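Local coordinates for protein salt-tolerant glutaminase (Micrococcus luteus, PDB 3AGD) that probably catalyses the hydrolysis of L-glutamine to L-glutamate and ammonium as a salt-tolerant enzyme of the glutaminase family, at residues Glu94-Glu102 / Arg166-Tyr177. Sequence-based numbering, arbitrary orientation.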
loop_
_atom_site.group_PDB
_atom_site.type_symbol
_atom_site.label_atom_id
_atom_site.label_comp_id
_atom_site.label_asym_id
_atom_site.label_seq_id
_atom_site.Cartn_x
_atom_site.Cartn_y
_atom_site.Cartn_z
ATOM N N GLU A 94 10.495 19.243 -10.024
ATOM C CA GLU A 94 11.824 19.473 -10.592
ATOM C C GLU A 94 12.374 20.892 -10.409
ATOM O O GLU A 94 13.590 21.082 -10.365
ATOM C CB GLU A 94 11.814 19.085 -12.076
ATOM C CG GLU A 94 13.172 19.133 -12.774
ATOM C CD GLU A 94 14.259 18.382 -12.021
ATOM O OE1 GLU A 94 14.006 17.249 -11.562
ATOM O OE2 GLU A 94 15.375 18.924 -11.901
ATOM N N ALA A 95 11.491 21.881 -10.289
ATOM C CA ALA A 95 11.915 23.272 -10.103
ATOM C C ALA A 95 12.914 23.351 -8.949
ATOM O O ALA A 95 12.627 22.883 -7.844
ATOM C CB ALA A 95 10.702 24.158 -9.808
ATOM N N PHE A 96 14.080 23.944 -9.199
ATOM C CA PHE A 96 15.105 24.034 -8.166
ATOM C C PHE A 96 15.135 25.338 -7.385
ATOM O O PHE A 96 15.154 26.423 -7.962
ATOM C CB PHE A 96 16.498 23.808 -8.759
ATOM C CG PHE A 96 17.595 23.792 -7.722
ATOM C CD1 PHE A 96 17.717 22.723 -6.838
ATOM C CD2 PHE A 96 18.477 24.861 -7.604
ATOM C CE1 PHE A 96 18.702 22.720 -5.846
ATOM C CE2 PHE A 96 19.468 24.871 -6.616
ATOM C CZ PHE A 96 19.580 23.798 -5.734
ATOM N N ASN A 97 15.152 25.214 -6.063
ATOM C CA ASN A 97 15.226 26.365 -5.178
ATOM C C ASN A 97 16.423 26.116 -4.268
ATOM O O ASN A 97 16.472 25.104 -3.565
ATOM C CB ASN A 97 13.957 26.492 -4.335
ATOM C CG ASN A 97 13.923 27.781 -3.532
ATOM O OD1 ASN A 97 14.914 28.161 -2.909
ATOM N ND2 ASN A 97 12.780 28.456 -3.538
ATOM N N GLU A 98 17.387 27.032 -4.292
ATOM C CA GLU A 98 18.601 26.918 -3.484
ATOM C C GLU A 98 18.310 26.694 -1.999
ATOM O O GLU A 98 19.084 26.044 -1.300
ATOM C CB GLU A 98 19.456 28.181 -3.647
ATOM C CG GLU A 98 20.833 28.086 -3.012
ATOM C CD GLU A 98 21.635 29.366 -3.157
ATOM O OE1 GLU A 98 21.278 30.201 -4.008
ATOM O OE2 GLU A 98 22.631 29.531 -2.425
ATOM N N LEU A 99 17.197 27.242 -1.524
ATOM C CA LEU A 99 16.800 27.114 -0.126
ATOM C C LEU A 99 16.770 25.667 0.363
ATOM O O LEU A 99 17.065 25.394 1.520
ATOM C CB LEU A 99 15.419 27.740 0.084
ATOM C CG LEU A 99 15.288 29.247 -0.156
ATOM C CD1 LEU A 99 13.824 29.657 -0.052
ATOM C CD2 LEU A 99 16.126 30.009 0.862
ATOM N N SER A 100 16.413 24.743 -0.522
ATOM C CA SER A 100 16.336 23.330 -0.164
ATOM C C SER A 100 17.655 22.791 0.378
ATOM O O SER A 100 17.665 21.877 1.205
ATOM C CB SER A 100 15.901 22.501 -1.379
ATOM O OG SER A 100 16.893 22.507 -2.396
ATOM N N LEU A 101 18.764 23.363 -0.083
ATOM C CA LEU A 101 20.096 22.934 0.347
ATOM C C LEU A 101 20.599 23.732 1.544
ATOM O O LEU A 101 21.495 23.287 2.263
ATOM C CB LEU A 101 21.100 23.099 -0.794
ATOM C CG LEU A 101 20.765 22.451 -2.133
ATOM C CD1 LEU A 101 21.842 22.811 -3.141
ATOM C CD2 LEU A 101 20.644 20.940 -1.961
ATOM N N GLU A 102 20.032 24.917 1.744
ATOM C CA GLU A 102 20.438 25.775 2.848
ATOM C C GLU A 102 19.958 25.257 4.191
ATOM O O GLU A 102 20.169 25.901 5.215
ATOM C CB GLU A 102 19.926 27.202 2.639
ATOM C CG GLU A 102 20.460 27.876 1.382
ATOM C CD GLU A 102 20.112 29.352 1.321
ATOM O OE1 GLU A 102 18.912 29.686 1.415
ATOM O OE2 GLU A 102 21.038 30.179 1.178
ATOM N N ARG A 166 21.659 23.100 -17.617
ATOM C CA ARG A 166 20.830 23.067 -16.417
ATOM C C ARG A 166 21.334 22.039 -15.410
ATOM O O ARG A 166 21.466 22.345 -14.223
ATOM C CB ARG A 166 19.354 22.795 -16.749
ATOM C CG ARG A 166 18.478 22.718 -15.489
ATOM C CD ARG A 166 16.985 22.848 -15.764
ATOM N NE ARG A 166 16.213 22.812 -14.520
ATOM C CZ ARG A 166 16.015 21.721 -13.778
ATOM N NH1 ARG A 166 16.521 20.551 -14.152
ATOM N NH2 ARG A 166 15.329 21.803 -12.642
ATOM N N ASN A 167 21.621 20.821 -15.863
ATOM C CA ASN A 167 22.113 19.805 -14.932
ATOM C C ASN A 167 23.500 20.154 -14.396
ATOM O O ASN A 167 23.834 19.820 -13.252
ATOM C CB ASN A 167 22.123 18.417 -15.582
ATOM C CG ASN A 167 20.746 17.781 -15.602
ATOM O OD1 ASN A 167 19.973 17.928 -14.654
ATOM N ND2 ASN A 167 20.436 17.063 -16.671
ATOM N N LEU A 168 24.307 20.812 -15.225
ATOM C CA LEU A 168 25.642 21.243 -14.814
ATOM C C LEU A 168 25.458 22.316 -13.735
ATOM O O LEU A 168 26.233 22.405 -12.785
ATOM C CB LEU A 168 26.406 21.816 -16.011
ATOM C CG LEU A 168 26.965 20.790 -17.007
ATOM C CD1 LEU A 168 27.342 21.465 -18.337
ATOM C CD2 LEU A 168 28.166 20.112 -16.381
ATOM N N SER A 169 24.414 23.123 -13.882
ATOM C CA SER A 169 24.118 24.160 -12.901
ATOM C C SER A 169 23.797 23.502 -11.564
ATOM O O SER A 169 24.325 23.893 -10.524
ATOM C CB SER A 169 22.922 24.992 -13.347
ATOM O OG SER A 169 22.482 25.818 -12.287
ATOM N N LEU A 170 22.925 22.499 -11.597
ATOM C CA LEU A 170 22.551 21.790 -10.380
ATOM C C LEU A 170 23.790 21.145 -9.760
ATOM O O LEU A 170 24.020 21.251 -8.555
ATOM C CB LEU A 170 21.497 20.726 -10.688
ATOM C CG LEU A 170 20.169 21.234 -11.280
ATOM C CD1 LEU A 170 19.242 20.054 -11.554
ATOM C CD2 LEU A 170 19.505 22.218 -10.310
ATOM N N ALA A 171 24.595 20.491 -10.589
ATOM C CA ALA A 171 25.809 19.843 -10.110
ATOM C C ALA A 171 26.741 20.838 -9.421
ATOM O O ALA A 171 27.275 20.553 -8.347
ATOM C CB ALA A 171 26.530 19.157 -11.266
ATOM N N HIS A 172 26.947 22.002 -10.033
ATOM C CA HIS A 172 27.816 23.015 -9.430
ATOM C C HIS A 172 27.265 23.490 -8.093
ATOM O O HIS A 172 28.009 23.642 -7.126
ATOM C CB HIS A 172 27.992 24.213 -10.369
ATOM C CG HIS A 172 29.079 24.031 -11.384
ATOM N ND1 HIS A 172 30.411 23.947 -11.042
ATOM C CD2 HIS A 172 29.032 23.923 -12.734
ATOM C CE1 HIS A 172 31.138 23.797 -12.135
ATOM N NE2 HIS A 172 30.325 23.781 -13.177
ATOM N N MET A 173 25.960 23.722 -8.031
ATOM C CA MET A 173 25.354 24.174 -6.787
ATOM C C MET A 173 25.520 23.106 -5.710
ATOM O O MET A 173 25.816 23.412 -4.557
ATOM C CB MET A 173 23.866 24.476 -6.989
ATOM C CG MET A 173 23.219 25.190 -5.801
ATOM S SD MET A 173 23.870 26.867 -5.526
ATOM C CE MET A 173 22.896 27.793 -6.708
ATOM N N LEU A 174 25.330 21.846 -6.085
ATOM C CA LEU A 174 25.465 20.760 -5.120
ATOM C C LEU A 174 26.894 20.664 -4.572
ATOM O O LEU A 174 27.080 20.391 -3.387
ATOM C CB LEU A 174 25.035 19.429 -5.748
ATOM C CG LEU A 174 23.542 19.313 -6.094
ATOM C CD1 LEU A 174 23.288 18.024 -6.861
ATOM C CD2 LEU A 174 22.702 19.341 -4.822
ATOM N N ARG A 175 27.899 20.882 -5.425
ATOM C CA ARG A 175 29.292 20.843 -4.969
ATOM C C ARG A 175 29.474 21.972 -3.955
ATOM O O ARG A 175 30.119 21.805 -2.925
ATOM C CB ARG A 175 30.265 21.071 -6.133
ATOM C CG ARG A 175 30.623 19.830 -6.935
ATOM C CD ARG A 175 31.429 20.194 -8.178
ATOM N NE ARG A 175 32.600 21.006 -7.860
ATOM C CZ ARG A 175 33.704 20.542 -7.284
ATOM N NH1 ARG A 175 33.803 19.260 -6.963
ATOM N NH2 ARG A 175 34.705 21.370 -7.016
ATOM N N SER A 176 28.897 23.122 -4.286
ATOM C CA SER A 176 28.950 24.320 -3.463
ATOM C C SER A 176 28.527 24.041 -2.024
ATOM O O SER A 176 29.054 24.641 -1.089
ATOM C CB SER A 176 28.039 25.387 -4.075
ATOM O OG SER A 176 28.033 26.565 -3.302
ATOM N N TYR A 177 27.574 23.130 -1.849
ATOM C CA TYR A 177 27.092 22.783 -0.516
ATOM C C TYR A 177 27.636 21.458 0.006
ATOM O O TYR A 177 27.094 20.900 0.961
ATOM C CB TYR A 177 25.557 22.733 -0.486
ATOM C CG TYR A 177 24.893 24.089 -0.503
ATOM C CD1 TYR A 177 24.797 24.827 -1.681
ATOM C CD2 TYR A 177 24.378 24.647 0.668
ATOM C CE1 TYR A 177 24.206 26.084 -1.698
ATOM C CE2 TYR A 177 23.784 25.911 0.665
ATOM C CZ TYR A 177 23.702 26.620 -0.521
ATOM O OH TYR A 177 23.110 27.859 -0.536
#
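Leu101 meets Met173, Leu174 and Tyr177 at the apolar centre where a loop of the glutaminase domain, whose fold belongs to the beta-lactamase superfamily, packs lengthwise on helix 165-176. Its methyl CD1 lies 3.8 Å from Met173 CG and also touches the Tyr177 ring, while CD2 reaches Leu174 CD2 at 3.9 Å. Leu101 CB sits over the centre of one Tyr177 face, only 12° off the ring normal, which identifies a CH-pi contact. One helical turn before Leu174, Leu170 CD2 covers a face of the Phe96 ring, 4.0 Å from its centroid, in a second CH-pi contact. Leu170 and Leu174 also touch Leu118, so helix 114-123 backs this core.

Polar groups close both ends. With CG anti to the backbone N (chi1 -172°) and the chain extended beyond it, Glu98 spans to Tyr177, whose OH donates to the anti lone pair of Glu98 OE2 at 2.6 Å. At the other end Glu94 OE1 accepts from the backbone N of Asn114, which binds glutamate in another crystal structure of this enzyme and whose side chain also bonds to Asn167 OD1 of that same site, so this end of the contact borders the glutamate pocket. Arg166 forms a salt bridge with Glu94, gripping it end-on: NH1 and NH2 both donate to the single oxygen OE2, each at 3.0 Å, with that oxygen 3° out of the guanidinium plane.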